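Side-chain contacts in probable fumarate reductase Ifc3 (PDB 1QO8), which reduces fumarate to succinate with a bound FAD and four covalently held c-type hemes, essentially in that direction alone: residues A[184-187]-A[188-191]; A[203-206]-A[207-211]; A[213-216]-A[217-221]; A[389-392]-A[393-397]; A[512-515]-A[516-520]. All coordinates share one frame; numbering follows the deposited sequence.

All five contacts are local ones, following one another along the chain within the FAD-binding domain. Contact 1 lies on helix 184-194, contacts 2 and 3 on the next helix, 201-220, with centres about 15 Å apart. Contacts 1 and 2, about 9 Å between centres, touch where Val184, Phe187 and Ile188 pack on Ala208, pairing the two helices near the FAD. Contact 5, a hairpin end about 21 Å from contact 2 (centres), reaches the second subunit. Contact 4 is remote, 31 to 44 Å from the others between centres, and leads into helix 397-405, whose Arg397 is, by similarity, the proton donor. Together they sample helix pairing, dimer interface and active-site approach.

Contact 1: residues A[184-187]-A[188-191]; sequences VEWF and IEDA
Val184 turns CG1 away from its own backbone N and in beside the carbonyl carbon (chi1 167°), while Ile188 folds CG1 back beside its N (chi1 -66°); these two torsions bring the side chains together one helical turn apart. The side chains cross obliquely, and Val184 CG1 meets Ile188 CD1 at 3.4 Å, a tight carbon contact. Ile188 CG1 also lies 3.2 Å from Val184 O, the carbonyl that accepts Ile188 N at 2.8 Å. The Glu189 chain runs out extended, its CG resting 3.0 Å from Glu185 O, and its OE1 approaches the Trp186 ring obliquely. Asp190 folds back on the turn before it, with CG 3.0 Å from Trp186 O and Asp190 N bonded to that same carbonyl at 2.8 Å. The apolar side, Phe187, Ile188 and Ala191, packs on helix 201-220. The acidic side faces arginines: Arg235 forms salt bridges with Glu189 OE1 and Asp190 OD1 and a cation-pi contact with Trp186, and Arg238 pairs with Asp190 OD2. The helix is therefore amphipathic, and the Asp190 carboxylate, buried and close to the Trp186 carbonyl, probably depends on those two arginines to keep its negative charge.

Contact 2: residues A[203-206]-A[207-211]; sequences LVTI and LAEQS
The carboxylate of Glu209 and the amide of Gln210 each carry a methyl group over one face. Thr205 CG2 sits above the carboxylate, 3.5 Å from Glu209 OE2 and 3.7 Å from Glu209 CD; Ile206 CG2 sits above the amide, 3.8 Å from Gln210 OE1 and 4.0 Å from Gln210 CD. In both pairs the side chains, one turn apart, lie alongside and point the same way. Thr205 places OG1 beside its backbone N (chi1 -61°), which sets CG2 opposite that N and lets OG1 donate to Ile201 O one turn earlier. The stem of Glu209 passes close to the backbone, CG being 3.2 Å from Thr205 O, which also takes the Glu209 N-H at 2.8 Å. Gln210 N reaches Ile206 O at 3.0 Å, a more bent bond of 139°. Ala208 packs on helix 184-194, and Ile206 and Leu207 on helix 543-563. Across this contact the flat polar groups meet methyls, so the two pairs rest on van der Waals contact, beside the backbone bonds to Thr205 O and Ile206 O.

Contact 3: residues A[213-216]-A[217-221]; sequences DGVQ and WLESL
Glu219 reaches back over Val215 and Gln216, one turn earlier on the same helix, and can be followed outward. Its CB lies 3.4 Å from Gln216 O. CG, tucked beside the backbone N (chi1 -74°), passes 3.3 Å from Val215 O, the carbonyl that accepts the Glu219 N-H. The extended chain then carries CD to 3.8 Å from Val215 CG1, the two side chains crossing at a slant. OE1 rests 3.4 Å from Gln216 CA and comes near Gln216 CG as well, with the planes of amide and carboxylate turned 70° apart. OE2 is satisfied further off, by Gln174 NE2. On another side of the helix, Gly214 O lies at the edge of the Trp217 ring, near its plane. Leu221 CD1 covers one face of that ring, 3.7 Å above the plane and displaced toward the rim. The indole NE1 is hydrogen-bonded to Asn135 OD1, and Arg553 makes a cation-pi contact with the ring. Ser220 OG, placed between its own N and carbonyl carbon (chi1 58°), donates a hydrogen bond to Trp217 O at 2.7 Å. Val215 and Leu218 pack against strand 167-168, Leu218 and Trp217 also against helix 543-563, and Leu221 against helix 248-262, while Asp213 and Gln216 are exposed. Leu221 N bonds to Leu218 O at 3.1 Å as the chain leaves the helix, so this is the C-terminal end of amphipathic helix 201-220, packed into the FAD-binding domain.

Contact 4: residues A[389-392]-A[393-397]; sequences RFIS and ELTTR
Arg389 and Glu393 meet side-on in a two-bond salt bridge, one nitrogen to each carboxylate oxygen. NE gives its N-H to Glu393 OE2 at 2.9 Å and NH2 gives one to Glu393 OE1 at 2.8 Å, both bonds almost straight. Each oxygen uses its syn lone pair, and the guanidinium and carboxylate planes are only 8° apart, so the pair forms one nearly flat unit although the chains themselves cross at about a right angle. Arg389 bends at chi3 (75°) and Glu393 at chi2 to bring the groups edge to edge. Each end has further partners: Arg389 NH1 pairs with Asp472, Glu393 OE2 also accepts from Met382 N, and Arg477 NH1 makes a long, weak ion pair with OE1. With a leucine in place of Arg389, both oxygens of this buried Glu393 would probably be left without their straight donors and Asp472 without its mate. Next in the loop, Ser392 O accepts twice from Thr395, from N at 3.1 Å, which stands above the carbonyl plane, and from OG1 at 2.7 Å, which arrives nearly along the C=O axis. Ser392 OG in turn takes Leu394 N at 3.1 Å. Ile391 CD1 packs against Thr395, 3.9 Å from its CG2. Ser392 to Thr395 is thus a type I beta turn overlaid with an ST turn at Ser392. It leads directly into Thr396, the N-cap of helix 397-405, and Arg397, by similarity the active-site proton donor, which is salt-bridged to Glu373.

Contact 5: residues A[512-515]-A[516-520]; sequences SVLD and LQSKP
Asp515 OD1 is gripped by two backbone amides, Gln517 N at 2.8 Å and Lys519 N at 3.0 Å, which come to it from opposite faces of the carboxylate plane. This is the head of a beta hairpin with a type I turn and a G1 bulge: Ser518 N returns to Asp515 O at 2.8 Å, Asp515 N bonds to Lys519 O at 2.7 Å, and Ser518 takes the left-handed bulge conformation (phi 68°, psi 39°). The bond from Gln517 N also makes an Asx turn. The aspartate can do this because CG sits between its own N and carbonyl carbon (chi1 60°), holding the carboxylate over the turn. Were Asp515 replaced by an alanine, the amides of Gln517 and Lys519 would probably lose their shared acceptor and the turn be freer to shift. Within the turn, Leu516 O accepts from Arg196 NH1 of the second subunit, so the hairpin head joins the dimer interface. Leu514 and Pro520 pair in the antiparallel, non-hydrogen-bonded register, and a CA-H...O contact of 3.2 Å links Leu514 CA to Lys519 O. Farther along the strands, Ser512 CB touches Pro520 CB at 3.6 Å, and Leu514 CD2 rests 3.8 Å from Pro520 CD.

Contact 1: residues A[184-187]-A[188-191]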
loop_
_atom_site.group_PDB
_atom_site.type_symbol
_atom_site.label_atom_id
_atom_site.label_comp_id
_atom_site.label_asym_id
_atom_site.label_seq_id
_atom_site.Cartn_x
_atom_site.Cartn_y
_atom_site.Cartn_z
ATOM N N VAL A 184 -8.434 24.764 -20.646
ATOM C CA VAL A 184 -8.658 23.512 -19.951
ATOM C C VAL A 184 -7.480 22.559 -20.131
ATOM O O VAL A 184 -7.063 21.913 -19.159
ATOM C CB VAL A 184 -9.954 22.876 -20.435
ATOM C CG1 VAL A 184 -10.064 21.422 -19.986
ATOM C CG2 VAL A 184 -11.153 23.619 -19.899
ATOM N N GLU A 185 -6.885 22.502 -21.321
ATOM C CA GLU A 185 -5.796 21.594 -21.608
ATOM C C GLU A 185 -4.589 22.041 -20.815
ATOM O O GLU A 185 -3.813 21.178 -20.451
ATOM C CB GLU A 185 -5.449 21.467 -23.106
ATOM C CG GLU A 185 -5.835 22.680 -23.953
ATOM C CD GLU A 185 -7.344 22.798 -24.123
ATOM O OE1 GLU A 185 -7.991 21.904 -24.706
ATOM O OE2 GLU A 185 -7.922 23.789 -23.641
ATOM N N TRP A 186 -4.395 23.338 -20.587
ATOM C CA TRP A 186 -3.279 23.786 -19.764
ATOM C C TRP A 186 -3.423 23.323 -18.318
ATOM O O TRP A 186 -2.466 22.862 -17.681
ATOM C CB TRP A 186 -3.183 25.300 -19.899
ATOM C CG TRP A 186 -2.744 25.731 -21.286
ATOM C CD1 TRP A 186 -2.376 24.957 -22.348
ATOM C CD2 TRP A 186 -2.579 27.085 -21.727
ATOM N NE1 TRP A 186 -2.036 25.711 -23.423
ATOM C CE2 TRP A 186 -2.142 27.034 -23.065
ATOM C CE3 TRP A 186 -2.814 28.332 -21.134
ATOM C CZ2 TRP A 186 -1.915 28.202 -23.821
ATOM C CZ3 TRP A 186 -2.576 29.478 -21.880
ATOM C CH2 TRP A 186 -2.134 29.402 -23.211
ATOM N N PHE A 187 -4.626 23.502 -17.791
ATOM C CA PHE A 187 -4.953 22.988 -16.435
ATOM C C PHE A 187 -4.660 21.486 -16.367
ATOM O O PHE A 187 -4.046 20.952 -15.440
ATOM C CB PHE A 187 -6.442 23.274 -16.142
ATOM C CG PHE A 187 -6.929 22.948 -14.755
ATOM C CD1 PHE A 187 -6.851 21.670 -14.231
ATOM C CD2 PHE A 187 -7.440 23.931 -13.932
ATOM C CE1 PHE A 187 -7.283 21.370 -12.943
ATOM C CE2 PHE A 187 -7.876 23.649 -12.637
ATOM C CZ PHE A 187 -7.780 22.369 -12.122
ATOM N N ILE A 188 -5.188 20.750 -17.357
ATOM C CA ILE A 188 -4.982 19.305 -17.440
ATOM C C ILE A 188 -3.545 18.910 -17.509
ATOM O O ILE A 188 -3.095 18.209 -16.582
ATOM C CB ILE A 188 -5.826 18.682 -18.560
ATOM C CG1 ILE A 188 -7.302 18.835 -18.167
ATOM C CG2 ILE A 188 -5.538 17.211 -18.842
ATOM C CD1 ILE A 188 -8.206 18.668 -19.391
ATOM N N GLU A 189 -2.757 19.460 -18.443
ATOM C CA GLU A 189 -1.343 19.161 -18.535
ATOM C C GLU A 189 -0.549 19.542 -17.295
ATOM O O GLU A 189 0.425 18.896 -16.871
ATOM C CB GLU A 189 -0.768 19.985 -19.703
ATOM C CG GLU A 189 -1.258 19.676 -21.091
ATOM C CD GLU A 189 -0.712 20.616 -22.159
ATOM O OE1 GLU A 189 0.267 21.392 -21.979
ATOM O OE2 GLU A 189 -1.306 20.554 -23.262
ATOM N N ASP A 190 -0.845 20.751 -16.744
ATOM C CA ASP A 190 -0.147 21.186 -15.544
ATOM C C ASP A 190 -0.323 20.181 -14.418
ATOM O O ASP A 190 0.599 19.874 -13.647
ATOM C CB ASP A 190 -0.702 22.564 -15.091
ATOM C CG ASP A 190 -0.262 23.777 -15.912
ATOM O OD1 ASP A 190 0.456 23.677 -16.921
ATOM O OD2 ASP A 190 -0.653 24.935 -15.594
ATOM N N ALA A 191 -1.568 19.721 -14.218
ATOM C CA ALA A 191 -1.821 18.713 -13.188
ATOM C C ALA A 191 -1.056 17.417 -13.490
ATOM O O ALA A 191 -0.487 16.740 -12.610
ATOM C CB ALA A 191 -3.345 18.442 -13.077
#

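Contact 2: residues A[203-206]-A[207-211]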
loop_
_atom_site.group_PDB
_atom_site.type_symbol
_atom_site.label_atom_id
_atom_site.label_comp_id
_atom_site.label_asym_id
_atom_site.label_seq_id
_atom_site.Cartn_x
_atom_site.Cartn_y
_atom_site.Cartn_z
ATOM N N LEU A 203 -9.999 11.640 -14.436
ATOM C CA LEU A 203 -10.466 12.402 -13.252
ATOM C C LEU A 203 -9.971 13.838 -13.410
ATOM O O LEU A 203 -10.712 14.792 -13.148
ATOM C CB LEU A 203 -9.968 11.674 -12.010
ATOM C CG LEU A 203 -10.447 10.256 -11.736
ATOM C CD1 LEU A 203 -9.865 9.789 -10.399
ATOM C CD2 LEU A 203 -11.978 10.179 -11.707
ATOM N N VAL A 204 -8.744 13.993 -13.915
ATOM C CA VAL A 204 -8.127 15.288 -14.136
ATOM C C VAL A 204 -8.921 16.154 -15.097
ATOM O O VAL A 204 -9.030 17.369 -14.855
ATOM C CB VAL A 204 -6.651 15.193 -14.573
ATOM C CG1 VAL A 204 -5.969 16.528 -14.745
ATOM C CG2 VAL A 204 -5.927 14.433 -13.445
ATOM N N THR A 205 -9.377 15.548 -16.204
ATOM C CA THR A 205 -10.215 16.234 -17.176
ATOM C C THR A 205 -11.513 16.764 -16.603
ATOM O O THR A 205 -11.858 17.930 -16.814
ATOM C CB THR A 205 -10.483 15.253 -18.382
ATOM O OG1 THR A 205 -9.178 14.964 -18.931
ATOM C CG2 THR A 205 -11.356 15.875 -19.443
ATOM N N ILE A 206 -12.265 15.983 -15.863
ATOM C CA ILE A 206 -13.433 16.434 -15.111
ATOM C C ILE A 206 -13.121 17.524 -14.094
ATOM O O ILE A 206 -13.880 18.512 -13.986
ATOM C CB ILE A 206 -14.075 15.249 -14.379
ATOM C CG1 ILE A 206 -14.668 14.359 -15.512
ATOM C CG2 ILE A 206 -15.116 15.642 -13.357
ATOM C CD1 ILE A 206 -15.423 13.155 -15.041
ATOM N N LEU A 207 -12.016 17.325 -13.374
ATOM C CA LEU A 207 -11.541 18.358 -12.469
ATOM C C LEU A 207 -11.414 19.689 -13.232
ATOM O O LEU A 207 -12.068 20.646 -12.829
ATOM C CB LEU A 207 -10.200 18.030 -11.790
ATOM C CG LEU A 207 -9.784 19.082 -10.767
ATOM C CD1 LEU A 207 -10.824 19.122 -9.664
ATOM C CD2 LEU A 207 -8.384 18.803 -10.176
ATOM N N ALA A 208 -10.660 19.707 -14.325
ATOM C CA ALA A 208 -10.462 20.905 -15.118
ATOM C C ALA A 208 -11.793 21.438 -15.649
ATOM O O ALA A 208 -12.100 22.612 -15.496
ATOM C CB ALA A 208 -9.533 20.689 -16.324
ATOM N N GLU A 209 -12.602 20.559 -16.225
ATOM C CA GLU A 209 -13.788 20.981 -16.932
ATOM C C GLU A 209 -14.829 21.620 -16.044
ATOM O O GLU A 209 -15.585 22.451 -16.529
ATOM C CB GLU A 209 -14.420 19.781 -17.646
ATOM C CG GLU A 209 -13.637 19.516 -18.944
ATOM C CD GLU A 209 -14.138 18.252 -19.631
ATOM O OE1 GLU A 209 -14.906 17.474 -19.049
ATOM O OE2 GLU A 209 -13.727 18.068 -20.803
ATOM N N GLN A 210 -14.928 21.229 -14.781
ATOM C CA GLN A 210 -16.008 21.602 -13.898
ATOM C C GLN A 210 -15.589 22.537 -12.775
ATOM O O GLN A 210 -16.334 22.830 -11.849
ATOM C CB GLN A 210 -16.588 20.286 -13.324
ATOM C CG GLN A 210 -17.555 19.697 -14.350
ATOM C CD GLN A 210 -18.004 18.291 -14.045
ATOM O OE1 GLN A 210 -18.036 17.454 -14.949
ATOM N NE2 GLN A 210 -18.411 17.973 -12.808
ATOM N N SER A 211 -14.363 22.968 -12.781
ATOM C CA SER A 211 -13.736 23.814 -11.787
ATOM C C SER A 211 -14.352 25.203 -11.793
ATOM O O SER A 211 -14.636 25.631 -10.663
ATOM C CB SER A 211 -12.230 23.858 -11.981
ATOM O OG SER A 211 -11.775 24.301 -13.244
#

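Contact 3: residues A[213-216]-A[217-221]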
loop_
_atom_site.group_PDB
_atom_site.type_symbol
_atom_site.label_atom_id
_atom_site.label_comp_id
_atom_site.label_asym_id
_atom_site.label_seq_id
_atom_site.Cartn_x
_atom_site.Cartn_y
_atom_site.Cartn_z
ATOM N N ASP A 213 -17.461 26.087 -12.787
ATOM C CA ASP A 213 -18.767 25.753 -12.241
ATOM C C ASP A 213 -18.694 25.546 -10.735
ATOM O O ASP A 213 -19.550 26.123 -10.102
ATOM C CB ASP A 213 -19.310 24.472 -12.877
ATOM C CG ASP A 213 -20.781 24.638 -13.210
ATOM O OD1 ASP A 213 -21.412 25.721 -13.166
ATOM O OD2 ASP A 213 -21.292 23.583 -13.617
ATOM N N GLY A 214 -17.694 24.841 -10.199
ATOM C CA GLY A 214 -17.561 24.769 -8.742
ATOM C C GLY A 214 -17.327 26.112 -8.056
ATOM O O GLY A 214 -17.864 26.287 -6.962
ATOM N N VAL A 215 -16.507 27.015 -8.599
ATOM C CA VAL A 215 -16.234 28.318 -8.021
ATOM C C VAL A 215 -17.551 29.127 -8.012
ATOM O O VAL A 215 -17.934 29.660 -6.982
ATOM C CB VAL A 215 -15.152 29.100 -8.782
ATOM C CG1 VAL A 215 -15.105 30.606 -8.401
ATOM C CG2 VAL A 215 -13.753 28.465 -8.547
ATOM N N GLN A 216 -18.264 29.059 -9.142
ATOM C CA GLN A 216 -19.576 29.626 -9.277
ATOM C C GLN A 216 -20.619 29.093 -8.311
ATOM O O GLN A 216 -21.345 29.865 -7.665
ATOM C CB GLN A 216 -20.115 29.361 -10.684
ATOM C CG GLN A 216 -19.599 30.341 -11.719
ATOM C CD GLN A 216 -20.075 29.852 -13.080
ATOM O OE1 GLN A 216 -21.218 30.135 -13.481
ATOM N NE2 GLN A 216 -19.265 29.103 -13.789
ATOM N N TRP A 217 -20.638 27.778 -8.176
ATOM C CA TRP A 217 -21.430 27.126 -7.139
ATOM C C TRP A 217 -21.105 27.653 -5.774
ATOM O O TRP A 217 -21.993 27.972 -5.004
ATOM C CB TRP A 217 -21.216 25.616 -7.270
ATOM C CG TRP A 217 -21.508 24.814 -6.026
ATOM C CD1 TRP A 217 -20.648 24.229 -5.163
ATOM C CD2 TRP A 217 -22.818 24.562 -5.509
ATOM N NE1 TRP A 217 -21.315 23.581 -4.129
ATOM C CE2 TRP A 217 -22.676 23.766 -4.349
ATOM C CE3 TRP A 217 -24.103 24.912 -5.938
ATOM C CZ2 TRP A 217 -23.768 23.342 -3.630
ATOM C CZ3 TRP A 217 -25.182 24.469 -5.213
ATOM C CH2 TRP A 217 -25.016 23.725 -4.044
ATOM N N LEU A 218 -19.821 27.782 -5.378
ATOM C CA LEU A 218 -19.563 28.332 -4.030
ATOM C C LEU A 218 -20.020 29.788 -3.889
ATOM O O LEU A 218 -20.456 30.198 -2.795
ATOM C CB LEU A 218 -18.098 28.135 -3.670
ATOM C CG LEU A 218 -17.642 26.654 -3.593
ATOM C CD1 LEU A 218 -16.128 26.535 -3.555
ATOM C CD2 LEU A 218 -18.276 25.963 -2.398
ATOM N N GLU A 219 -19.801 30.577 -4.941
ATOM C CA GLU A 219 -20.251 31.935 -5.057
ATOM C C GLU A 219 -21.783 32.065 -5.020
ATOM O O GLU A 219 -22.196 32.915 -4.252
ATOM C CB GLU A 219 -19.853 32.608 -6.404
ATOM C CG GLU A 219 -18.338 32.877 -6.266
ATOM C CD GLU A 219 -17.773 33.242 -7.616
ATOM O OE1 GLU A 219 -18.249 32.653 -8.616
ATOM O OE2 GLU A 219 -16.923 34.146 -7.683
ATOM N N SER A 220 -22.520 31.187 -5.676
ATOM C CA SER A 220 -23.966 31.214 -5.452
ATOM C C SER A 220 -24.305 31.036 -3.980
ATOM O O SER A 220 -25.397 31.447 -3.595
ATOM C CB SER A 220 -24.739 30.162 -6.216
ATOM O OG SER A 220 -24.334 28.829 -5.929
ATOM N N LEU A 221 -23.490 30.459 -3.111
ATOM C CA LEU A 221 -23.848 30.237 -1.732
ATOM C C LEU A 221 -23.333 31.415 -0.944
ATOM O O LEU A 221 -23.556 31.291 0.247
ATOM C CB LEU A 221 -23.211 28.928 -1.198
ATOM C CG LEU A 221 -23.489 27.685 -2.065
ATOM C CD1 LEU A 221 -22.853 26.376 -1.542
ATOM C CD2 LEU A 221 -24.996 27.491 -2.279
#

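Contact 4: residues A[389-392]-A[393-397]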
loop_
_atom_site.group_PDB
_atom_site.type_symbol
_atom_site.label_atom_id
_atom_site.label_comp_id
_atom_site.label_asym_id
_atom_site.label_seq_id
_atom_site.Cartn_x
_atom_site.Cartn_y
_atom_site.Cartn_z
ATOM N N ARG A 389 24.668 24.969 11.088
ATOM C CA ARG A 389 24.038 24.880 9.785
ATOM C C ARG A 389 24.358 23.483 9.277
ATOM O O ARG A 389 25.302 22.975 9.851
ATOM C CB ARG A 389 24.604 25.988 8.829
ATOM C CG ARG A 389 24.081 27.398 9.208
ATOM C CD ARG A 389 24.836 28.465 8.324
ATOM N NE ARG A 389 24.267 28.377 7.007
ATOM C CZ ARG A 389 24.951 28.312 5.859
ATOM N NH1 ARG A 389 26.289 28.466 6.001
ATOM N NH2 ARG A 389 24.330 28.309 4.694
ATOM N N PHE A 390 23.660 22.908 8.315
ATOM C CA PHE A 390 23.916 21.511 7.989
ATOM C C PHE A 390 23.579 21.420 6.511
ATOM O O PHE A 390 23.799 20.451 5.881
ATOM C CB PHE A 390 23.053 20.457 8.706
ATOM C CG PHE A 390 21.601 20.879 8.888
ATOM C CD1 PHE A 390 21.236 21.679 9.923
ATOM C CD2 PHE A 390 20.605 20.445 8.025
ATOM C CE1 PHE A 390 19.899 22.079 10.059
ATOM C CE2 PHE A 390 19.267 20.861 8.089
ATOM C CZ PHE A 390 18.932 21.650 9.168
ATOM N N ILE A 391 23.218 22.505 5.849
ATOM C CA ILE A 391 22.819 22.432 4.444
ATOM C C ILE A 391 22.520 23.877 4.011
ATOM O O ILE A 391 22.343 24.738 4.874
ATOM C CB ILE A 391 21.654 21.491 4.128
ATOM C CG1 ILE A 391 21.631 21.323 2.604
ATOM C CG2 ILE A 391 20.276 21.906 4.640
ATOM C CD1 ILE A 391 20.923 20.062 2.099
ATOM N N SER A 392 22.655 24.138 2.718
ATOM C CA SER A 392 22.212 25.433 2.251
ATOM C C SER A 392 20.698 25.642 2.476
ATOM O O SER A 392 19.936 24.771 2.052
ATOM C CB SER A 392 22.474 25.564 0.770
ATOM O OG SER A 392 21.881 26.743 0.207
ATOM N N GLU A 393 20.347 26.859 2.879
ATOM C CA GLU A 393 18.908 27.124 3.158
ATOM C C GLU A 393 18.160 27.276 1.867
ATOM O O GLU A 393 16.926 27.268 1.831
ATOM C CB GLU A 393 18.813 28.320 4.036
ATOM C CG GLU A 393 19.343 28.107 5.452
ATOM C CD GLU A 393 20.860 28.341 5.559
ATOM O OE1 GLU A 393 21.502 28.530 4.492
ATOM O OE2 GLU A 393 21.344 28.354 6.709
ATOM N N LEU A 394 18.883 27.526 0.747
ATOM C CA LEU A 394 18.214 27.505 -0.554
ATOM C C LEU A 394 18.279 26.171 -1.289
ATOM O O LEU A 394 17.933 26.244 -2.477
ATOM C CB LEU A 394 18.833 28.618 -1.447
ATOM C CG LEU A 394 18.993 29.971 -0.772
ATOM C CD1 LEU A 394 19.598 31.010 -1.739
ATOM C CD2 LEU A 394 17.684 30.534 -0.159
ATOM N N THR A 395 18.534 24.986 -0.712
ATOM C CA THR A 395 18.352 23.774 -1.448
ATOM C C THR A 395 16.882 23.541 -1.872
ATOM O O THR A 395 15.987 24.294 -1.512
ATOM C CB THR A 395 18.586 22.481 -0.654
ATOM O OG1 THR A 395 18.705 22.690 0.757
ATOM C CG2 THR A 395 19.523 21.534 -1.265
ATOM N N THR A 396 16.662 22.412 -2.549
ATOM C CA THR A 396 15.315 22.025 -2.945
ATOM C C THR A 396 14.588 21.549 -1.688
ATOM O O THR A 396 15.222 21.120 -0.716
ATOM C CB THR A 396 15.331 20.818 -3.929
ATOM O OG1 THR A 396 16.029 19.812 -3.138
ATOM C CG2 THR A 396 16.209 21.034 -5.169
ATOM N N ARG A 397 13.280 21.343 -1.826
ATOM C CA ARG A 397 12.472 21.015 -0.641
ATOM C C ARG A 397 12.775 19.589 -0.201
ATOM O O ARG A 397 12.847 19.316 0.984
ATOM C CB ARG A 397 10.988 21.103 -0.939
ATOM C CG ARG A 397 10.594 22.402 -1.583
ATOM C CD ARG A 397 9.209 22.192 -2.189
ATOM N NE ARG A 397 8.795 23.437 -2.834
ATOM C CZ ARG A 397 7.580 23.919 -2.518
ATOM N NH1 ARG A 397 6.874 23.241 -1.598
ATOM N NH2 ARG A 397 7.113 25.030 -3.077
#

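Contact 5: residues A[512-515]-A[516-520]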
loop_
_atom_site.group_PDB
_atom_site.type_symbol
_atom_site.label_atom_id
_atom_site.label_comp_id
_atom_site.label_asym_id
_atom_site.label_seq_id
_atom_site.Cartn_x
_atom_site.Cartn_y
_atom_site.Cartn_z
ATOM N N SER A 512 -18.113 6.508 -7.887
ATOM C CA SER A 512 -18.322 5.246 -7.199
ATOM C C SER A 512 -16.958 4.757 -6.681
ATOM O O SER A 512 -16.024 4.862 -7.499
ATOM C CB SER A 512 -18.779 4.160 -8.206
ATOM O OG SER A 512 -20.180 4.296 -8.398
ATOM N N VAL A 513 -16.942 4.210 -5.468
ATOM C CA VAL A 513 -15.760 3.439 -5.094
ATOM C C VAL A 513 -15.740 2.090 -5.820
ATOM O O VAL A 513 -16.764 1.426 -5.969
ATOM C CB VAL A 513 -15.768 3.260 -3.567
ATOM C CG1 VAL A 513 -14.566 2.453 -3.104
ATOM C CG2 VAL A 513 -15.732 4.655 -2.879
ATOM N N LEU A 514 -14.563 1.657 -6.270
ATOM C CA LEU A 514 -14.392 0.406 -6.981
ATOM C C LEU A 514 -13.913 -0.734 -6.081
ATOM O O LEU A 514 -13.269 -0.553 -5.057
ATOM C CB LEU A 514 -13.358 0.627 -8.109
ATOM C CG LEU A 514 -13.608 1.922 -8.886
ATOM C CD1 LEU A 514 -12.530 2.157 -9.932
ATOM C CD2 LEU A 514 -15.021 1.886 -9.513
ATOM N N ASP A 515 -14.305 -1.952 -6.475
ATOM C CA ASP A 515 -13.928 -3.196 -5.812
ATOM C C ASP A 515 -12.657 -3.708 -6.442
ATOM O O ASP A 515 -12.029 -2.984 -7.188
ATOM C CB ASP A 515 -15.032 -4.286 -5.919
ATOM C CG ASP A 515 -15.328 -4.623 -7.385
ATOM O OD1 ASP A 515 -14.564 -4.442 -8.348
ATOM O OD2 ASP A 515 -16.477 -5.033 -7.644
ATOM N N LEU A 516 -12.183 -4.903 -6.175
ATOM C CA LEU A 516 -10.936 -5.462 -6.682
ATOM C C LEU A 516 -10.931 -5.831 -8.159
ATOM O O LEU A 516 -9.848 -6.048 -8.692
ATOM C CB LEU A 516 -10.533 -6.713 -5.885
ATOM C CG LEU A 516 -10.410 -6.441 -4.372
ATOM C CD1 LEU A 516 -9.951 -7.737 -3.722
ATOM C CD2 LEU A 516 -9.499 -5.227 -4.134
ATOM N N GLN A 517 -12.106 -5.793 -8.810
ATOM C CA GLN A 517 -12.122 -5.875 -10.269
ATOM C C GLN A 517 -12.142 -4.467 -10.865
ATOM O O GLN A 517 -12.170 -4.297 -12.085
ATOM C CB GLN A 517 -13.383 -6.625 -10.739
ATOM C CG GLN A 517 -13.493 -8.033 -10.191
ATOM C CD GLN A 517 -12.128 -8.686 -10.282
ATOM O OE1 GLN A 517 -11.586 -9.026 -9.218
ATOM N NE2 GLN A 517 -11.596 -8.769 -11.506
ATOM N N SER A 518 -12.163 -3.494 -9.936
ATOM C CA SER A 518 -12.170 -2.090 -10.388
ATOM C C SER A 518 -13.498 -1.793 -11.062
ATOM O O SER A 518 -13.722 -1.006 -11.947
ATOM C CB SER A 518 -10.803 -1.939 -11.081
ATOM O OG SER A 518 -11.061 -1.336 -12.306
ATOM N N LYS A 519 -14.589 -2.343 -10.501
ATOM C CA LYS A 519 -15.961 -2.096 -10.709
ATOM C C LYS A 519 -16.626 -1.527 -9.434
ATOM O O LYS A 519 -16.310 -1.806 -8.302
ATOM C CB LYS A 519 -16.842 -3.324 -11.073
ATOM C CG LYS A 519 -16.114 -4.276 -12.017
ATOM C CD LYS A 519 -16.237 -3.705 -13.423
ATOM C CE LYS A 519 -15.906 -4.796 -14.469
ATOM N NZ LYS A 519 -15.318 -4.025 -15.615
ATOM N N PRO A 520 -17.672 -0.777 -9.729
ATOM C CA PRO A 520 -18.327 0.060 -8.715
ATOM C C PRO A 520 -18.929 -0.821 -7.656
ATOM O O PRO A 520 -19.509 -1.907 -7.898
ATOM C CB PRO A 520 -19.351 0.862 -9.538
ATOM C CG PRO A 520 -19.270 0.311 -10.934
ATOM C CD PRO A 520 -17.836 -0.126 -11.090
#